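Local coordinates for proteasome protein (PDB 2P90), which is of unknown function but belongs to the PAC2 family and may be related to proteasome-assembly proteins, at residues B[121-124]-B[125-129]; B[181-184]-B[185-189]; B[239-242]-B[243-247]; B[256-259]-B[260-264]. One frame throughout, in Å; residues are numbered along the deposited sequence.

Overall arrangement
All four contacts lie within single helices, so each closes one or two helical turns and no long loop; they run in series, none nesting or crossing. From the N terminus, interaction 1 (helix 116-129) comes first, then interaction 2 (helix 179-189). Their centres are about 12 Å apart and their side chains touch, a two-helix layer reaching strands of the mixed sheet. Interactions 3 and 4 occupy consecutive helices, 232-250 and 253-276, their centres about 16 Å apart. Interaction 3 packs on loop residues His147 and Tyr210, interaction 4 on loop residues Thr144 and Thr148 and on Thr249 of helix 232-250. Interaction 3 lies across the chain's centre from interactions 1 and 2.

Interaction 1 of 4, residues B[121-124]-B[125-129]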
# COMPACT_ATOMS: atom_id res chain seq x y z
N ASN B 121 4.66 14.63 15.35
CA ASN B 121 4.50 15.09 16.72
C ASN B 121 5.31 14.34 17.78
O ASN B 121 5.82 14.96 18.68
CB ASN B 121 3.03 15.21 17.10
CG ASN B 121 2.36 16.40 16.41
OD1 ASN B 121 2.73 17.55 16.65
ND2 ASN B 121 1.39 16.14 15.56
N ALA B 122 5.40 13.01 17.69
CA ALA B 122 6.18 12.23 18.63
C ALA B 122 7.67 12.58 18.50
O ALA B 122 8.42 12.63 19.51
CB ALA B 122 5.96 10.74 18.39
N VAL B 123 8.10 12.82 17.25
CA VAL B 123 9.48 13.19 17.02
C VAL B 123 9.81 14.58 17.59
O VAL B 123 10.88 14.76 18.21
CB VAL B 123 9.96 12.98 15.57
CG1 VAL B 123 11.38 13.51 15.44
CG2 VAL B 123 9.95 11.49 15.23
N VAL B 124 8.90 15.54 17.44
CA VAL B 124 9.14 16.81 18.07
C VAL B 124 9.13 16.76 19.60
O VAL B 124 9.94 17.43 20.20
CB VAL B 124 8.38 18.05 17.48
CG1 VAL B 124 8.07 17.87 16.01
CG2 VAL B 124 7.16 18.36 18.25
N ASP B 125 8.31 15.92 20.22
CA ASP B 125 8.41 15.77 21.68
C ASP B 125 9.76 15.21 22.10
O ASP B 125 10.23 15.49 23.21
CB ASP B 125 7.34 14.85 22.28
CG ASP B 125 5.92 15.31 22.00
OD1 ASP B 125 5.65 16.56 21.91
OD2 ASP B 125 5.07 14.39 21.87
N LEU B 126 10.37 14.40 21.23
CA LEU B 126 11.65 13.81 21.54
C LEU B 126 12.79 14.82 21.39
O LEU B 126 13.71 14.82 22.23
CB LEU B 126 11.92 12.52 20.74
CG LEU B 126 11.14 11.27 21.14
CD1 LEU B 126 11.26 10.18 20.08
CD2 LEU B 126 11.59 10.77 22.50
N VAL B 127 12.72 15.69 20.37
CA VAL B 127 13.73 16.73 20.24
C VAL B 127 13.71 17.73 21.41
O VAL B 127 14.78 18.18 21.87
CB VAL B 127 13.80 17.45 18.84
CG1 VAL B 127 13.25 16.61 17.71
CG2 VAL B 127 13.25 18.90 18.86
N GLU B 128 12.51 18.07 21.89
CA GLU B 128 12.38 18.85 23.10
C GLU B 128 12.91 18.10 24.31
O GLU B 128 13.76 18.64 25.05
CB GLU B 128 10.93 19.31 23.33
CG GLU B 128 10.72 20.74 22.84
CD GLU B 128 9.44 20.89 22.01
OE1 GLU B 128 8.47 20.12 22.24
OE2 GLU B 128 9.41 21.78 21.13
N LYS B 129 12.44 16.87 24.49
CA LYS B 129 12.89 16.02 25.58
C LYS B 129 14.42 16.03 25.69
O LYS B 129 14.97 16.11 26.77
CB LYS B 129 12.36 14.60 25.36
CG LYS B 129 12.40 13.69 26.59
CD LYS B 129 11.33 14.10 27.59
CE LYS B 129 11.58 13.53 29.00
NZ LYS B 129 12.54 14.29 29.89
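Val123 and Val127 meet one turn apart on helix 116-129, their CG1 methyls 4.3 Å from each other. The backbone beneath is held by Val127 N, which donates to Val123 O at 3.0 Å. Val127 CG1 also sits close on Val123 O, at 3.0 Å. Its chi1 of -24° is well away from a staggered value, so the tightness of this methyl-carbonyl approach should be read with caution. Three more bonds of the alpha-helical ladder flank this pair: Asp125 N reaches Asn121 O (3.1 Å), Leu126 N reaches Ala122 O, and Glu128 N meets Val124 O. The weak link from Leu126 N to Val123 O adds a second, poorly aligned acceptor.

Asp125 folds its carboxylate back along the helix because CG lies beside its own backbone N (chi1 -59°). OD2 then comes to 3.3 Å from Asn121 O, two acceptors that gain nothing from one another; an acid is tolerable here because the residue faces solvent. Glu128, also exposed, finds its polar partner in Lys192, with a salt bridge from OE2.

The buried residues serve several neighbours. Ala122, small, and Leu126 pack on Phe61 and on Tyr9 near the N terminus, joining strands 54-61 and 9-11. Val123 lies between Phe61 and Leu183, while Val124 turns to Leu183 and Leu186, so these beta-branched side chains fill the seam with helix 179-189. Val127 rests on the loop residue Val132.

Interaction 2 of 4, residues B[181-184]-B[185-189]; sequences LMLE and KLLKD
Leu183 and Leu187 form an i to i+4 leucine pair on helix 179-189, an amphipathic helix of this alpha/beta fold that packs beside strand 134-143 of the mixed sheet. Their side chains cross obliquely, CD1 to CD1 at 3.8 Å. Leu183 CG lies anti to the backbone N (chi1 163°), which carries its branch along the helix to meet Leu187. Leucine suits both places: Leu183 is buried against helix 116-129, and Leu187 extends the apolar surface to Thr135. The ladder below is regular, Lys185 N bonding Leu181 O at 2.9 Å and Lys188 N bonding Glu184 O at 3.0 Å.

Glu184 is buried, yet its OE2 is satisfied by a hydrogen bond with Tyr139 OH, which ties the helix to the strand. On another face Met182 packs against Trp116 and against Met86 of the second subunit. Lys185 and Lys188 lie against Thr84 and Val83 of that same subunit, their aliphatic chains probably supplying the packing surface, while the amines pair with Asp189. The two positive charges probably ease an acid placed at a helix C terminus. Asp189 OD1 has a long salt bridge to Lys188 NZ, whereas Asp189 OD2 holds Lys185 NZ at 2.8 Å.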
# COMPACT_ATOMS: atom_id res chain seq x y z
N LEU B 181 9.60 15.34 5.49
CA LEU B 181 9.18 16.68 5.04
C LEU B 181 8.09 17.25 5.95
O LEU B 181 8.16 18.42 6.36
CB LEU B 181 8.73 16.67 3.58
CG LEU B 181 9.89 16.52 2.58
CD1 LEU B 181 9.42 16.07 1.24
CD2 LEU B 181 10.68 17.85 2.45
N MET B 182 7.12 16.41 6.33
CA MET B 182 6.10 16.81 7.31
C MET B 182 6.79 17.21 8.62
O MET B 182 6.40 18.19 9.25
CB MET B 182 5.07 15.67 7.57
CG MET B 182 3.91 16.13 8.49
SD MET B 182 2.49 15.03 8.85
CE MET B 182 1.74 14.97 7.24
N LEU B 183 7.78 16.43 9.04
CA LEU B 183 8.44 16.70 10.30
C LEU B 183 9.20 18.04 10.22
O LEU B 183 9.17 18.84 11.18
CB LEU B 183 9.36 15.55 10.68
CG LEU B 183 10.42 15.77 11.75
CD1 LEU B 183 9.80 16.07 13.12
CD2 LEU B 183 11.43 14.57 11.81
N GLU B 184 9.84 18.27 9.07
CA GLU B 184 10.54 19.53 8.78
C GLU B 184 9.59 20.69 8.92
O GLU B 184 9.89 21.61 9.67
CB GLU B 184 11.14 19.55 7.38
CG GLU B 184 12.37 18.70 7.22
CD GLU B 184 13.11 19.05 5.97
OE1 GLU B 184 13.51 20.25 5.86
OE2 GLU B 184 13.31 18.16 5.12
N LYS B 185 8.46 20.65 8.22
CA LYS B 185 7.48 21.71 8.31
C LYS B 185 6.98 21.97 9.73
O LYS B 185 6.78 23.11 10.11
CB LYS B 185 6.31 21.47 7.35
CG LYS B 185 5.71 22.78 6.83
CD LYS B 185 4.43 22.57 6.05
CE LYS B 185 3.63 23.88 5.98
NZ LYS B 185 3.33 24.44 7.33
N LEU B 186 6.82 20.92 10.53
CA LEU B 186 6.36 21.10 11.92
C LEU B 186 7.43 21.73 12.85
O LEU B 186 7.11 22.48 13.79
CB LEU B 186 5.87 19.77 12.47
CG LEU B 186 5.26 19.71 13.87
CD1 LEU B 186 3.94 20.52 13.97
CD2 LEU B 186 5.03 18.27 14.28
N LEU B 187 8.69 21.39 12.60
CA LEU B 187 9.80 21.93 13.37
C LEU B 187 9.90 23.41 13.05
O LEU B 187 9.87 24.22 13.95
CB LEU B 187 11.12 21.17 13.08
CG LEU B 187 11.28 19.82 13.79
CD1 LEU B 187 12.33 18.89 13.17
CD2 LEU B 187 11.56 20.03 15.27
N LYS B 188 9.95 23.75 11.76
CA LYS B 188 9.85 25.15 11.34
C LYS B 188 8.70 25.90 12.04
O LYS B 188 8.95 26.84 12.82
CB LYS B 188 9.74 25.24 9.82
CG LYS B 188 9.54 26.66 9.29
CD LYS B 188 9.38 26.65 7.77
CE LYS B 188 7.94 26.33 7.35
NZ LYS B 188 7.12 27.57 7.00
N ASP B 189 7.46 25.46 11.81
CA ASP B 189 6.27 26.09 12.38
C ASP B 189 6.34 26.21 13.89
O ASP B 189 5.71 27.07 14.48
CB ASP B 189 5.01 25.30 12.01
CG ASP B 189 4.69 25.34 10.53
OD1 ASP B 189 5.38 26.07 9.78
OD2 ASP B 189 3.73 24.65 10.11

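Interaction 3 of 4, residues B[239-242]-B[243-247]; sequences EKVH and RQLME
Met246 N donates to His242 O at 2.7 Å, a short bond, on helix 232-250. One turn earlier Arg243 N binds Glu239 O at 3.1 Å. The Arg243 side chain also turns back: its bend at chi3 (-65°) lays one face of the guanidinium over Glu239 O, which sits off-centre. NH2 then donates to a water 3.0 Å away, and that water donates weakly to Glu239 OE1. Glu239 OE1 and Arg243 NH1 stay 4.6 Å apart.

Packing follows the same spacing. Met246 lies slantwise against the His242 ring, SD 3.4 Å from CD2, and its CG makes an off-centre CH-pi contact 4.1 Å from the centroid. Methionine's flexible thioether suits such an irregular fit, and the ring of His147 also meets that of His242. Val241 and Leu245 lie side by side, CG2 to CD2 at 3.7 Å, and both rest on Tyr210, the apolar pair facing the protein.

The chemistry implies an amphipathic turn: on the exposed side the opposite charges of Glu239 and Arg243 do not touch, but the water links them and they probably also attract through space, while apolar and aromatic groups hold this surface helix to the fold.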
# COMPACT_ATOMS: atom_id res chain seq x y z
N GLU B 239 35.80 4.46 -4.72
CA GLU B 239 36.83 4.30 -5.74
C GLU B 239 36.61 3.01 -6.50
O GLU B 239 36.89 2.92 -7.69
CB GLU B 239 38.21 4.32 -5.10
CG GLU B 239 38.59 5.67 -4.49
CD GLU B 239 39.79 5.61 -3.51
OE1 GLU B 239 40.29 4.49 -3.19
OE2 GLU B 239 40.21 6.70 -3.05
N LYS B 240 36.09 2.00 -5.80
CA LYS B 240 35.86 0.69 -6.40
C LYS B 240 34.63 0.72 -7.31
O LYS B 240 34.68 0.15 -8.41
CB LYS B 240 35.77 -0.39 -5.30
CG LYS B 240 35.30 -1.76 -5.75
CD LYS B 240 36.47 -2.71 -6.03
CE LYS B 240 36.00 -4.19 -6.03
NZ LYS B 240 35.56 -4.70 -4.66
N VAL B 241 33.56 1.40 -6.89
CA VAL B 241 32.40 1.62 -7.81
C VAL B 241 32.71 2.56 -9.00
O VAL B 241 32.25 2.33 -10.11
CB VAL B 241 31.03 1.95 -7.07
CG1 VAL B 241 31.27 2.65 -5.79
CG2 VAL B 241 30.08 2.78 -7.95
N HIS B 242 33.52 3.58 -8.77
CA HIS B 242 33.99 4.42 -9.85
C HIS B 242 34.71 3.61 -10.96
O HIS B 242 34.45 3.81 -12.16
CB HIS B 242 34.91 5.53 -9.32
CG HIS B 242 35.22 6.58 -10.33
ND1 HIS B 242 34.26 7.46 -10.80
CD2 HIS B 242 36.37 6.88 -10.98
CE1 HIS B 242 34.82 8.26 -11.69
NE2 HIS B 242 36.10 7.93 -11.82
N ARG B 243 35.60 2.71 -10.54
CA ARG B 243 36.36 1.89 -11.48
C ARG B 243 35.46 0.95 -12.28
O ARG B 243 35.67 0.77 -13.50
CB ARG B 243 37.51 1.14 -10.80
CG ARG B 243 38.60 2.07 -10.23
CD ARG B 243 39.88 1.30 -9.79
NE ARG B 243 39.67 0.39 -8.66
CZ ARG B 243 39.87 0.70 -7.37
NH1 ARG B 243 40.30 1.92 -7.02
NH2 ARG B 243 39.65 -0.22 -6.43
N GLN B 244 34.44 0.39 -11.63
CA GLN B 244 33.47 -0.44 -12.35
C GLN B 244 32.69 0.37 -13.38
O GLN B 244 32.35 -0.12 -14.48
CB GLN B 244 32.53 -1.15 -11.38
CG GLN B 244 33.28 -2.04 -10.39
CD GLN B 244 32.40 -2.51 -9.23
OE1 GLN B 244 31.79 -1.70 -8.51
NE2 GLN B 244 32.35 -3.83 -9.03
N LEU B 245 32.44 1.63 -13.04
CA LEU B 245 31.73 2.56 -13.89
C LEU B 245 32.61 3.05 -15.03
O LEU B 245 32.12 3.23 -16.13
CB LEU B 245 31.22 3.75 -13.07
CG LEU B 245 29.76 3.91 -12.61
CD1 LEU B 245 28.86 2.66 -12.69
CD2 LEU B 245 29.76 4.53 -11.23
N MET B 246 33.89 3.27 -14.76
CA MET B 246 34.83 3.67 -15.83
C MET B 246 34.88 2.57 -16.89
O MET B 246 34.73 2.84 -18.08
CB MET B 246 36.22 3.96 -15.28
CG MET B 246 36.36 5.27 -14.51
SD MET B 246 37.97 5.42 -13.66
CE MET B 246 38.87 6.57 -14.74
N GLU B 247 35.07 1.34 -16.43
CA GLU B 247 35.15 0.16 -17.27
C GLU B 247 33.93 -0.01 -18.17
O GLU B 247 34.07 -0.37 -19.33
CB GLU B 247 35.35 -1.08 -16.39
CG GLU B 247 35.64 -2.36 -17.17
CD GLU B 247 35.78 -3.60 -16.28
OE1 GLU B 247 35.62 -3.50 -15.03
OE2 GLU B 247 36.03 -4.69 -16.87
O HOH W 1 39.57 1.25 -3.83

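Interaction 4 of 4, residues B[256-259]-B[260-264]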
# COMPACT_ATOMS: atom_id res chain seq x y z
N GLN B 256 29.58 6.95 -23.46
CA GLN B 256 30.58 8.02 -23.38
C GLN B 256 30.01 9.40 -23.75
O GLN B 256 30.41 10.45 -23.21
CB GLN B 256 31.76 7.70 -24.30
CG GLN B 256 32.82 6.79 -23.70
CD GLN B 256 33.51 5.91 -24.74
OE1 GLN B 256 33.91 4.77 -24.45
NE2 GLN B 256 33.64 6.43 -25.97
N ARG B 257 29.08 9.36 -24.69
CA ARG B 257 28.40 10.50 -25.25
C ARG B 257 27.44 11.08 -24.22
O ARG B 257 27.42 12.29 -23.98
CB ARG B 257 27.68 10.02 -26.51
CG ARG B 257 26.49 10.85 -27.00
CD ARG B 257 26.43 10.87 -28.56
NE ARG B 257 26.71 9.56 -29.18
CZ ARG B 257 27.91 9.12 -29.56
NH1 ARG B 257 29.00 9.86 -29.38
NH2 ARG B 257 28.04 7.91 -30.12
N VAL B 258 26.70 10.19 -23.57
CA VAL B 258 25.76 10.54 -22.51
C VAL B 258 26.44 11.11 -21.26
O VAL B 258 25.93 12.06 -20.67
CB VAL B 258 24.87 9.32 -22.16
CG1 VAL B 258 24.13 9.51 -20.79
CG2 VAL B 258 23.89 9.05 -23.31
N VAL B 259 27.59 10.55 -20.88
CA VAL B 259 28.39 11.04 -19.74
C VAL B 259 28.98 12.44 -20.00
O VAL B 259 28.89 13.33 -19.14
CB VAL B 259 29.51 10.00 -19.33
CG1 VAL B 259 30.43 10.53 -18.21
CG2 VAL B 259 28.87 8.66 -18.93
N GLY B 260 29.58 12.63 -21.18
CA GLY B 260 30.14 13.93 -21.59
C GLY B 260 29.12 15.05 -21.66
O GLY B 260 29.41 16.19 -21.30
N ALA B 261 27.91 14.75 -22.13
CA ALA B 261 26.82 15.73 -22.13
C ALA B 261 26.38 16.15 -20.69
O ALA B 261 26.12 17.32 -20.43
CB ALA B 261 25.65 15.24 -22.94
N LEU B 262 26.33 15.19 -19.77
CA LEU B 262 26.09 15.51 -18.35
C LEU B 262 27.25 16.27 -17.70
O LEU B 262 27.04 17.09 -16.79
CB LEU B 262 25.77 14.25 -17.52
CG LEU B 262 24.52 13.42 -17.89
CD1 LEU B 262 24.55 11.99 -17.25
CD2 LEU B 262 23.23 14.19 -17.54
N GLU B 263 28.47 16.00 -18.17
CA GLU B 263 29.68 16.69 -17.71
C GLU B 263 29.64 18.16 -18.08
O GLU B 263 30.01 19.02 -17.27
CB GLU B 263 30.92 16.04 -18.31
CG GLU B 263 31.28 14.70 -17.65
CD GLU B 263 32.46 13.98 -18.30
OE1 GLU B 263 33.03 14.50 -19.31
OE2 GLU B 263 32.82 12.89 -17.81
N GLN B 264 29.16 18.43 -19.30
CA GLN B 264 29.07 19.79 -19.83
C GLN B 264 28.00 20.57 -19.06
O GLN B 264 28.26 21.66 -18.56
CB GLN B 264 28.74 19.75 -21.32
CG GLN B 264 29.41 20.86 -22.12
CD GLN B 264 29.06 20.87 -23.63
OE1 GLN B 264 28.08 20.22 -24.07
NE2 GLN B 264 29.85 21.62 -24.42
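Val259 and Glu263 meet one turn apart on helix 253-276, the last helix of the modelled chain, which follows helix 232-250 and lies against loops at the edge of the alpha/beta fold.

The backbone bonds are those of an alpha helix. Gly260 N bonds Gln256 O at 3.1 Å; Ala261 N meets Arg257 O at the same distance; Leu262 N is further from Val258 O, at 3.3 Å; and Glu263 N lies 2.9 Å from Val259 O.

Apolar contacts divide between two faces. Val258 CG1 touches Leu262 CD1 at 4.3 Å, a loose pair. Leu262 is buried, with Thr144 and Tyr204 among the residues packed on it, a place that suits a large branched side chain. Val259, the other buried residue, lies on Thr148, and a compact valine fits between that loop and Thr249 of helix 232-250. Ala261 and Gly260, small residues on the more open part of the turn, contribute mainly backbone.

The polar group is Glu263, whose aliphatic stem covers the turn before it: CG comes to 3.1 Å from Val259 O. With CG beside its backbone N (chi1 -75°) and the chain extended beyond, the carboxylate lies back beside Val259, where OE2 hydrogen-bonds Thr148 OG1, and the side chain also touches Arg149. That same OE2 rests 3.4 Å from Val259 CG1.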